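Local coordinates for protein cellulose synthase 1 (Gluconacetobacter xylinus, PDB 4I86) that serves as the PilZ-type regulatory domain of its synthase, a small curled antiparallel beta fold closed by a C-terminal helix, at residues 7-18 against 30-39; 47-58 against 70-78. All blocks are in the same frame, centred on the assembly; numbering follows the deposited sequence.

In the fold
Both contacts lie within one PilZ fold, a curled antiparallel sheet accompanied by helix 91-105. Contact 1 covers the approach to, and the open end of, the hairpin of strands 17-22 and 28-36; contact 2 belongs to a later hairpin, strands 55-63 and 66-77. Their centres are about 16 Å apart, on opposite sides of the chain's centre. Although the nearest atoms stay about 7 Å apart, the sheet joins the two, because strands 17-22 and 55-63 pair as antiparallel neighbours. Contact 1 also contains RxxxR and most of the DxSxxG motif, which in PilZ domains form the cyclic di-GMP site and probably do so here; contact 2 lies away from both.

Contact 1. Residues 7-18 against 30-39; sequences RNSHRIPATIPV and TGVTEDLSMG
Thr33 turns OG1 into the position between its backbone N and carbonyl carbon (chi1 63°), which sets the hydroxyl between Ala14 and Ile16. From there OG1 donates to Ala14 O at 2.6 Å, approaching from above the carbonyl plane, and accepts from Ile16 N at 2.9 Å. The hydroxyl thus bridges a break in the PilZ beta sheet: Pro13 pairs with Asp35 but Pro17 with Val32, a register shift of one between two antiparallel runs. The same torsion directs Thr33 CG2 at Val18, where it meets CG1 at 3.4 Å, tighter than usual van der Waals contact.

Beyond the break, Ile12 N donates almost straight to Leu36 O (2.7 Å, N-H...O 174°). On this side the RxxxR motif, Arg7 to Arg11, lies against the DxSxxG motif, Asp35 to Gly40, of which all but the last glycine lies in 30-39; together they probably form a cyclic di-GMP site. Arg11 CD touches Asp35 OD2 at 3.3 Å, and the opposite charges probably attract, but no N-H points at the oxygen: Arg11 NE is 4.1 Å from it, and the guanidinium and carboxylate planes are 38° apart. Ser9 and Ser37 each make an ST turn, accepting through OG from the backbone N of Arg11 and Gly39; Ser37 OG is also bonded to Gly40 N.

Met38 runs side by side with His10, whose ring also meets Phe102, while Met38 itself packs on Val97. Its CG reaches His10 ND1 obliquely at 3.6 Å, and its backbone N donates in the carbonyl plane to Ser9 O at 2.6 Å.

Contact 2. Residues 47-58 against 70-78; sequences WPAKLSGPTPVY and LPARIIRAG
Ile74 lays its CD1 methyl over one face of the Trp47 indole, 4.2 Å from the centroid of the five-membered ring and 19° off the normal, a CH-pi contact. It does so within a beta hairpin of the PilZ sheet, where strand 55-58 runs antiparallel to 70-77. The opposite face of the same indole is met near its rim by Pro48 CD, so the ring is sandwiched.

Ile74 is the centre of the tightly packed part. With CG1 anti to the backbone N (chi1 -173°), the long branch extends toward Trp47 and Leu51, while CG2 turns back across the strand pair to Thr55 CB at 3.6 Å. Leu51 CD2 touches Ile74 CG1 at 3.8 Å and equally approaches Ala77 CB, which also meets Trp47 CB. Val57 adds CG1 against Ile74 CG2 and CG2 against Ala72 CB, and Phe84 of the neighbouring strand 82-86 touches both Val57 and Ile74.

The other face is looser and largely exposed. There Arg73 CD lies 4.1 Å from Pro54 CB and its CG 4.0 Å from Pro56 CA, and the guanidinium end of Arg73 leads away from the contact. Tyr58 is similar: its CD1 comes obliquely to Pro71 CA at 4.0 Å, with no stacking.

Four backbone bonds fix the register, Thr55 with Ile74 and Val57 with Ala72; Val57 N to Ala72 O is 2.8 Å, N-H...O 169°. Pairing stops beyond Ile74, where Ile75 and Arg76 form a classic bulge opposite Ile83. At the entry to strand 55-58, Thr55 OG1 donates to Gly53 O at 2.8 Å.

Contact 1. Residues 7-18 against 30-39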
loop_
_atom_site.group_PDB
_atom_site.type_symbol
_atom_site.label_atom_id
_atom_site.label_comp_id
_atom_site.label_asym_id
_atom_site.label_seq_id
_atom_site.Cartn_x
_atom_site.Cartn_y
_atom_site.Cartn_z
ATOM N N ARG A 7 3.556 11.262 14.180
ATOM C CA ARG A 7 2.804 11.130 12.942
ATOM C C ARG A 7 1.336 10.785 13.197
ATOM O O ARG A 7 1.031 9.794 13.872
ATOM C CB ARG A 7 3.457 10.026 12.102
ATOM C CG ARG A 7 3.206 10.130 10.612
ATOM C CD ARG A 7 4.477 9.806 9.846
ATOM N NE ARG A 7 4.246 9.759 8.405
ATOM C CZ ARG A 7 4.586 8.737 7.623
ATOM N NH1 ARG A 7 4.332 8.781 6.318
ATOM N NH2 ARG A 7 5.184 7.669 8.148
ATOM N N ASN A 8 0.420 11.600 12.679
ATOM C CA ASN A 8 -0.992 11.228 12.728
ATOM C C ASN A 8 -1.282 10.272 11.579
ATOM O O ASN A 8 -0.765 10.460 10.476
ATOM C CB ASN A 8 -1.903 12.457 12.681
ATOM C CG ASN A 8 -2.388 12.884 14.066
ATOM O OD1 ASN A 8 -2.548 12.055 14.974
ATOM N ND2 ASN A 8 -2.629 14.183 14.233
ATOM N N SER A 9 -2.074 9.235 11.831
ATOM C CA SER A 9 -2.284 8.199 10.815
ATOM C C SER A 9 -3.123 8.718 9.652
ATOM O O SER A 9 -2.860 8.395 8.483
ATOM C CB SER A 9 -2.935 6.944 11.421
ATOM O OG SER A 9 -4.251 7.204 11.884
ATOM N N HIS A 10 -4.121 9.541 9.965
ATOM C CA HIS A 10 -5.133 9.882 8.975
ATOM C C HIS A 10 -5.670 8.572 8.395
ATOM O O HIS A 10 -5.797 8.426 7.172
ATOM C CB HIS A 10 -4.564 10.784 7.864
ATOM C CG HIS A 10 -4.096 12.121 8.353
ATOM N ND1 HIS A 10 -2.790 12.368 8.729
ATOM C CD2 HIS A 10 -4.772 13.281 8.565
ATOM C CE1 HIS A 10 -2.681 13.622 9.139
ATOM N NE2 HIS A 10 -3.860 14.194 9.051
ATOM N N ARG A 11 -5.971 7.620 9.283
ATOM C CA ARG A 11 -6.606 6.354 8.891
ATOM C C ARG A 11 -7.918 6.573 8.137
ATOM O O ARG A 11 -8.912 7.008 8.717
ATOM C CB ARG A 11 -6.929 5.522 10.129
ATOM C CG ARG A 11 -7.443 4.124 9.816
ATOM C CD ARG A 11 -6.260 3.208 9.623
ATOM N NE ARG A 11 -5.110 3.771 10.325
ATOM C CZ ARG A 11 -4.636 3.325 11.482
ATOM N NH1 ARG A 11 -5.192 2.276 12.075
ATOM N NH2 ARG A 11 -3.588 3.919 12.035
ATOM N N ILE A 12 -7.937 6.242 6.855
ATOM C CA ILE A 12 -9.168 6.339 6.078
ATOM C C ILE A 12 -9.583 4.974 5.533
ATOM O O ILE A 12 -8.945 4.445 4.616
ATOM C CB ILE A 12 -9.043 7.387 4.928
ATOM C CG1 ILE A 12 -10.216 7.290 3.961
ATOM C CG2 ILE A 12 -7.740 7.214 4.179
ATOM C CD1 ILE A 12 -11.554 7.651 4.583
ATOM N N PRO A 13 -10.640 4.382 6.125
ATOM C CA PRO A 13 -11.248 3.179 5.534
ATOM C C PRO A 13 -11.732 3.457 4.115
ATOM O O PRO A 13 -12.483 4.410 3.887
ATOM C CB PRO A 13 -12.448 2.895 6.452
ATOM C CG PRO A 13 -12.564 4.102 7.382
ATOM C CD PRO A 13 -11.200 4.693 7.455
ATOM N N ALA A 14 -11.304 2.631 3.171
ATOM C CA ALA A 14 -11.643 2.840 1.771
ATOM C C ALA A 14 -11.410 1.567 0.984
ATOM O O ALA A 14 -10.517 0.781 1.297
ATOM C CB ALA A 14 -10.825 3.976 1.184
ATOM N N THR A 15 -12.223 1.374 -0.046
ATOM C CA THR A 15 -12.145 0.185 -0.863
ATOM C C THR A 15 -11.753 0.577 -2.281
ATOM O O THR A 15 -12.571 1.116 -3.037
ATOM C CB THR A 15 -13.502 -0.552 -0.901
ATOM O OG1 THR A 15 -13.853 -0.971 0.423
ATOM C CG2 THR A 15 -13.417 -1.781 -1.814
ATOM N N ILE A 16 -10.499 0.312 -2.639
ATOM C CA ILE A 16 -10.026 0.604 -3.986
ATOM C C ILE A 16 -9.134 -0.498 -4.505
ATOM O O ILE A 16 -8.312 -1.047 -3.761
ATOM C CB ILE A 16 -9.336 1.999 -4.090
ATOM C CG1 ILE A 16 -8.004 2.034 -3.352
ATOM C CG2 ILE A 16 -10.257 3.091 -3.556
ATOM C CD1 ILE A 16 -7.238 3.313 -3.594
ATOM N N PRO A 17 -9.308 -0.847 -5.788
ATOM C CA PRO A 17 -8.500 -1.897 -6.406
ATOM C C PRO A 17 -7.018 -1.519 -6.355
ATOM O O PRO A 17 -6.650 -0.357 -6.580
ATOM C CB PRO A 17 -8.985 -1.906 -7.868
ATOM C CG PRO A 17 -10.324 -1.243 -7.826
ATOM C CD PRO A 17 -10.244 -0.225 -6.740
ATOM N N VAL A 18 -6.175 -2.504 -6.083
ATOM C CA VAL A 18 -4.741 -2.288 -6.110
ATOM C C VAL A 18 -4.065 -3.514 -6.688
ATOM O O VAL A 18 -4.620 -4.617 -6.644
ATOM C CB VAL A 18 -4.192 -2.012 -4.692
ATOM C CG1 VAL A 18 -4.804 -0.743 -4.116
ATOM C CG2 VAL A 18 -4.476 -3.195 -3.776
ATOM N N THR A 30 -3.462 -9.139 -6.995
ATOM C CA THR A 30 -4.448 -8.075 -7.063
ATOM C C THR A 30 -5.297 -8.153 -5.794
ATOM O O THR A 30 -5.304 -9.186 -5.129
ATOM C CB THR A 30 -5.315 -8.244 -8.337
ATOM O OG1 THR A 30 -4.459 -8.197 -9.491
ATOM C CG2 THR A 30 -6.346 -7.142 -8.450
ATOM N N GLY A 31 -5.995 -7.068 -5.455
ATOM C CA GLY A 31 -6.784 -7.005 -4.232
ATOM C C GLY A 31 -7.557 -5.706 -4.133
ATOM O O GLY A 31 -7.568 -4.931 -5.089
ATOM N N VAL A 32 -8.237 -5.477 -3.004
ATOM C CA VAL A 32 -8.819 -4.171 -2.730
ATOM C C VAL A 32 -8.364 -3.687 -1.365
ATOM O O VAL A 32 -8.090 -4.489 -0.466
ATOM C CB VAL A 32 -10.378 -4.156 -2.784
ATOM C CG1 VAL A 32 -10.881 -4.382 -4.204
ATOM C CG2 VAL A 32 -10.964 -5.181 -1.819
ATOM N N THR A 33 -8.300 -2.374 -1.202
ATOM C CA THR A 33 -7.850 -1.814 0.062
ATOM C C THR A 33 -8.934 -1.958 1.125
ATOM O O THR A 33 -10.116 -2.099 0.804
ATOM C CB THR A 33 -7.481 -0.338 -0.081
ATOM O OG1 THR A 33 -8.651 0.410 -0.458
ATOM C CG2 THR A 33 -6.391 -0.181 -1.138
ATOM N N GLU A 34 -8.521 -1.904 2.388
ATOM C CA GLU A 34 -9.463 -1.856 3.502
ATOM C C GLU A 34 -9.338 -0.504 4.197
ATOM O O GLU A 34 -10.330 0.172 4.481
ATOM C CB GLU A 34 -9.177 -2.998 4.477
ATOM C CG GLU A 34 -9.419 -4.378 3.878
ATOM C CD GLU A 34 -8.919 -5.491 4.773
ATOM O OE1 GLU A 34 -8.651 -5.212 5.961
ATOM O OE2 GLU A 34 -8.781 -6.636 4.288
ATOM N N ASP A 35 -8.101 -0.100 4.454
ATOM C CA ASP A 35 -7.854 1.230 4.978
ATOM C C ASP A 35 -6.506 1.717 4.485
ATOM O O ASP A 35 -5.640 0.917 4.116
ATOM C CB ASP A 35 -7.860 1.216 6.498
ATOM C CG ASP A 35 -6.652 0.504 7.065
ATOM O OD1 ASP A 35 -6.785 -0.689 7.388
ATOM O OD2 ASP A 35 -5.566 1.124 7.168
ATOM N N LEU A 36 -6.338 3.032 4.469
ATOM C CA LEU A 36 -5.078 3.645 4.083
ATOM C C LEU A 36 -4.756 4.649 5.165
ATOM O O LEU A 36 -5.654 5.224 5.756
ATOM C CB LEU A 36 -5.213 4.352 2.730
ATOM C CG LEU A 36 -5.409 3.388 1.555
ATOM C CD1 LEU A 36 -5.876 4.105 0.320
ATOM C CD2 LEU A 36 -4.119 2.677 1.256
ATOM N N SER A 37 -3.473 4.841 5.441
ATOM C CA SER A 37 -3.050 5.868 6.379
ATOM C C SER A 37 -1.752 6.475 5.876
ATOM O O SER A 37 -1.171 5.997 4.886
ATOM C CB SER A 37 -2.831 5.264 7.770
ATOM O OG SER A 37 -1.903 4.199 7.680
ATOM N N MET A 38 -1.290 7.516 6.558
ATOM C CA MET A 38 0.034 8.056 6.285
ATOM C C MET A 38 1.130 7.014 6.572
ATOM O O MET A 38 2.249 7.131 6.081
ATOM C CB MET A 38 0.272 9.332 7.099
ATOM C CG MET A 38 -0.479 10.557 6.576
ATOM S SD MET A 38 -0.237 10.912 4.820
ATOM C CE MET A 38 1.561 11.039 4.699
ATOM N N GLY A 39 0.807 5.991 7.360
ATOM C CA GLY A 39 1.789 4.972 7.709
ATOM C C GLY A 39 1.864 3.824 6.701
ATOM O O GLY A 39 2.938 3.291 6.412
HETATM O O HOH W 1 -12.620 -2.733 1.515
#

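Contact 2. Residues 47-58 against 70-78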
loop_
_atom_site.group_PDB
_atom_site.type_symbol
_atom_site.label_atom_id
_atom_site.label_comp_id
_atom_site.label_asym_id
_atom_site.label_seq_id
_atom_site.Cartn_x
_atom_site.Cartn_y
_atom_site.Cartn_z
ATOM N N TRP A 47 -1.452 -13.366 -0.362
ATOM C CA TRP A 47 -0.020 -13.442 -0.670
ATOM C C TRP A 47 0.437 -14.906 -0.711
ATOM O O TRP A 47 0.262 -15.640 0.267
ATOM C CB TRP A 47 0.768 -12.656 0.387
ATOM C CG TRP A 47 2.197 -12.314 0.035
ATOM C CD1 TRP A 47 3.326 -12.824 0.608
ATOM C CD2 TRP A 47 2.642 -11.369 -0.955
ATOM N NE1 TRP A 47 4.445 -12.266 0.031
ATOM C CE2 TRP A 47 4.053 -11.366 -0.925
ATOM C CE3 TRP A 47 1.984 -10.525 -1.859
ATOM C CZ2 TRP A 47 4.818 -10.553 -1.767
ATOM C CZ3 TRP A 47 2.745 -9.722 -2.696
ATOM C CH2 TRP A 47 4.144 -9.740 -2.641
ATOM N N PRO A 48 1.036 -15.328 -1.842
ATOM C CA PRO A 48 1.352 -16.738 -2.122
ATOM C C PRO A 48 2.707 -17.210 -1.599
ATOM O O PRO A 48 3.363 -18.016 -2.257
ATOM C CB PRO A 48 1.383 -16.777 -3.651
ATOM C CG PRO A 48 1.937 -15.424 -4.010
ATOM C CD PRO A 48 1.336 -14.461 -2.999
ATOM N N ALA A 49 3.129 -16.716 -0.447
ATOM C CA ALA A 49 4.353 -17.205 0.165
ATOM C C ALA A 49 4.345 -16.854 1.636
ATOM O O ALA A 49 3.551 -16.023 2.078
ATOM C CB ALA A 49 5.571 -16.610 -0.526
ATOM N N LYS A 50 5.218 -17.503 2.397
ATOM C CA LYS A 50 5.363 -17.162 3.798
ATOM C C LYS A 50 6.348 -16.023 3.931
ATOM O O LYS A 50 7.420 -16.032 3.321
ATOM C CB LYS A 50 5.794 -18.367 4.637
ATOM C CG LYS A 50 4.611 -19.179 5.136
ATOM C CD LYS A 50 3.556 -18.245 5.726
ATOM C CE LYS A 50 2.433 -19.012 6.414
ATOM N NZ LYS A 50 1.431 -18.085 7.016
ATOM N N LEU A 51 5.957 -15.024 4.710
ATOM C CA LEU A 51 6.791 -13.858 4.913
ATOM C C LEU A 51 7.908 -14.179 5.893
ATOM O O LEU A 51 7.636 -14.547 7.040
ATOM C CB LEU A 51 5.950 -12.714 5.482
ATOM C CG LEU A 51 5.843 -11.429 4.668
ATOM C CD1 LEU A 51 6.624 -11.551 3.361
ATOM C CD2 LEU A 51 4.382 -11.105 4.406
ATOM N N SER A 52 9.158 -14.052 5.460
ATOM C CA SER A 52 10.245 -13.973 6.431
ATOM C C SER A 52 9.933 -12.791 7.346
ATOM O O SER A 52 9.840 -12.928 8.571
ATOM C CB SER A 52 11.585 -13.730 5.743
ATOM O OG SER A 52 12.418 -12.912 6.560
ATOM N N GLY A 53 9.761 -11.629 6.722
ATOM C CA GLY A 53 9.417 -10.402 7.416
ATOM C C GLY A 53 9.229 -9.285 6.408
ATOM O O GLY A 53 8.954 -9.553 5.235
ATOM N N PRO A 54 9.381 -8.025 6.853
ATOM C CA PRO A 54 9.269 -6.836 5.986
ATOM C C PRO A 54 9.890 -7.031 4.587
ATOM O O PRO A 54 11.114 -7.072 4.442
ATOM C CB PRO A 54 10.022 -5.769 6.780
ATOM C CG PRO A 54 9.746 -6.150 8.231
ATOM C CD PRO A 54 9.645 -7.668 8.264
ATOM N N THR A 55 9.039 -7.137 3.568
ATOM C CA THR A 55 9.466 -7.478 2.207
ATOM C C THR A 55 9.063 -6.387 1.220
ATOM O O THR A 55 7.882 -6.088 1.095
ATOM C CB THR A 55 8.824 -8.817 1.757
ATOM O OG1 THR A 55 9.399 -9.893 2.506
ATOM C CG2 THR A 55 9.034 -9.062 0.265
ATOM N N PRO A 56 10.047 -5.803 0.511
ATOM C CA PRO A 56 9.805 -4.661 -0.379
ATOM C C PRO A 56 8.948 -4.996 -1.592
ATOM O O PRO A 56 9.173 -5.996 -2.292
ATOM C CB PRO A 56 11.213 -4.216 -0.807
ATOM C CG PRO A 56 12.110 -5.338 -0.475
ATOM C CD PRO A 56 11.482 -6.103 0.653
ATOM N N VAL A 57 7.957 -4.140 -1.822
ATOM C CA VAL A 57 6.988 -4.312 -2.911
ATOM C C VAL A 57 6.676 -2.962 -3.553
ATOM O O VAL A 57 7.126 -1.908 -3.074
ATOM C CB VAL A 57 5.644 -4.909 -2.410
ATOM C CG1 VAL A 57 5.856 -6.238 -1.663
ATOM C CG2 VAL A 57 4.891 -3.902 -1.534
ATOM N N TYR A 58 5.924 -3.003 -4.648
ATOM C CA TYR A 58 5.360 -1.811 -5.242
ATOM C C TYR A 58 3.864 -2.007 -5.231
ATOM O O TYR A 58 3.380 -3.105 -5.533
ATOM C CB TYR A 58 5.880 -1.593 -6.678
ATOM C CG TYR A 58 7.375 -1.363 -6.751
ATOM C CD1 TYR A 58 7.930 -0.180 -6.291
ATOM C CD2 TYR A 58 8.231 -2.327 -7.274
ATOM C CE1 TYR A 58 9.295 0.044 -6.347
ATOM C CE2 TYR A 58 9.616 -2.106 -7.335
ATOM C CZ TYR A 58 10.130 -0.918 -6.871
ATOM O OH TYR A 58 11.485 -0.673 -6.920
ATOM N N LEU A 70 3.412 3.294 -5.431
ATOM C CA LEU A 70 4.057 3.571 -4.159
ATOM C C LEU A 70 4.903 2.400 -3.685
ATOM O O LEU A 70 4.383 1.296 -3.515
ATOM C CB LEU A 70 3.008 3.917 -3.092
ATOM C CG LEU A 70 1.881 4.912 -3.455
ATOM C CD1 LEU A 70 0.669 4.187 -4.014
ATOM C CD2 LEU A 70 1.491 5.709 -2.232
ATOM N N PRO A 71 6.206 2.634 -3.451
ATOM C CA PRO A 71 7.036 1.579 -2.846
ATOM C C PRO A 71 6.544 1.308 -1.436
ATOM O O PRO A 71 6.000 2.205 -0.777
ATOM C CB PRO A 71 8.441 2.204 -2.775
ATOM C CG PRO A 71 8.403 3.362 -3.714
ATOM C CD PRO A 71 6.971 3.868 -3.685
ATOM N N ALA A 72 6.730 0.082 -0.971
ATOM C CA ALA A 72 6.263 -0.272 0.352
ATOM C C ALA A 72 6.965 -1.524 0.818
ATOM O O ALA A 72 7.817 -2.079 0.118
ATOM C CB ALA A 72 4.741 -0.454 0.370
ATOM N N ARG A 73 6.613 -1.944 2.021
ATOM C CA ARG A 73 7.099 -3.191 2.570
ATOM C C ARG A 73 5.890 -3.967 3.076
ATOM O O ARG A 73 5.116 -3.430 3.863
ATOM C CB ARG A 73 8.105 -2.907 3.702
ATOM C CG ARG A 73 9.558 -2.821 3.212
ATOM C CD ARG A 73 10.568 -2.503 4.304
ATOM N NE ARG A 73 10.683 -1.065 4.541
ATOM C CZ ARG A 73 11.695 -0.476 5.181
ATOM N NH1 ARG A 73 12.711 -1.199 5.656
ATOM N NH2 ARG A 73 11.692 0.846 5.338
ATOM N N ILE A 74 5.688 -5.197 2.599
ATOM C CA ILE A 74 4.652 -6.022 3.210
ATOM C C ILE A 74 5.210 -6.534 4.540
ATOM O O ILE A 74 6.354 -6.992 4.609
ATOM C CB ILE A 74 4.134 -7.187 2.294
ATOM C CG1 ILE A 74 2.939 -7.891 2.962
ATOM C CG2 ILE A 74 5.248 -8.179 1.971
ATOM C CD1 ILE A 74 2.053 -8.678 2.013
ATOM N N ILE A 75 4.428 -6.411 5.607
ATOM C CA ILE A 75 4.941 -6.778 6.924
ATOM C C ILE A 75 4.188 -7.963 7.532
ATOM O O ILE A 75 4.725 -8.676 8.376
ATOM C CB ILE A 75 4.952 -5.568 7.908
ATOM C CG1 ILE A 75 3.550 -4.986 8.085
ATOM C CG2 ILE A 75 5.931 -4.484 7.426
ATOM C CD1 ILE A 75 3.413 -4.048 9.294
ATOM N N ARG A 76 2.945 -8.165 7.104
ATOM C CA ARG A 76 2.177 -9.337 7.515
ATOM C C ARG A 76 1.233 -9.778 6.409
ATOM O O ARG A 76 0.745 -8.955 5.632
ATOM C CB ARG A 76 1.367 -9.054 8.785
ATOM C CG ARG A 76 0.845 -10.309 9.480
ATOM C CD ARG A 76 -0.485 -10.047 10.176
ATOM N NE ARG A 76 -1.608 -10.046 9.236
ATOM C CZ ARG A 76 -2.640 -10.887 9.291
ATOM N NH1 ARG A 76 -2.707 -11.800 10.255
ATOM N NH2 ARG A 76 -3.610 -10.811 8.385
ATOM N N ALA A 77 0.973 -11.084 6.354
ATOM C CA ALA A 77 0.016 -11.656 5.411
ATOM C C ALA A 77 -0.771 -12.781 6.085
ATOM O O ALA A 77 -0.184 -13.748 6.569
ATOM C CB ALA A 77 0.745 -12.178 4.174
ATOM N N GLY A 78 -2.095 -12.653 6.120
ATOM C CA GLY A 78 -2.919 -13.627 6.815
ATOM C C GLY A 78 -4.123 -14.126 6.041
ATOM O O GLY A 78 -5.187 -14.354 6.624
#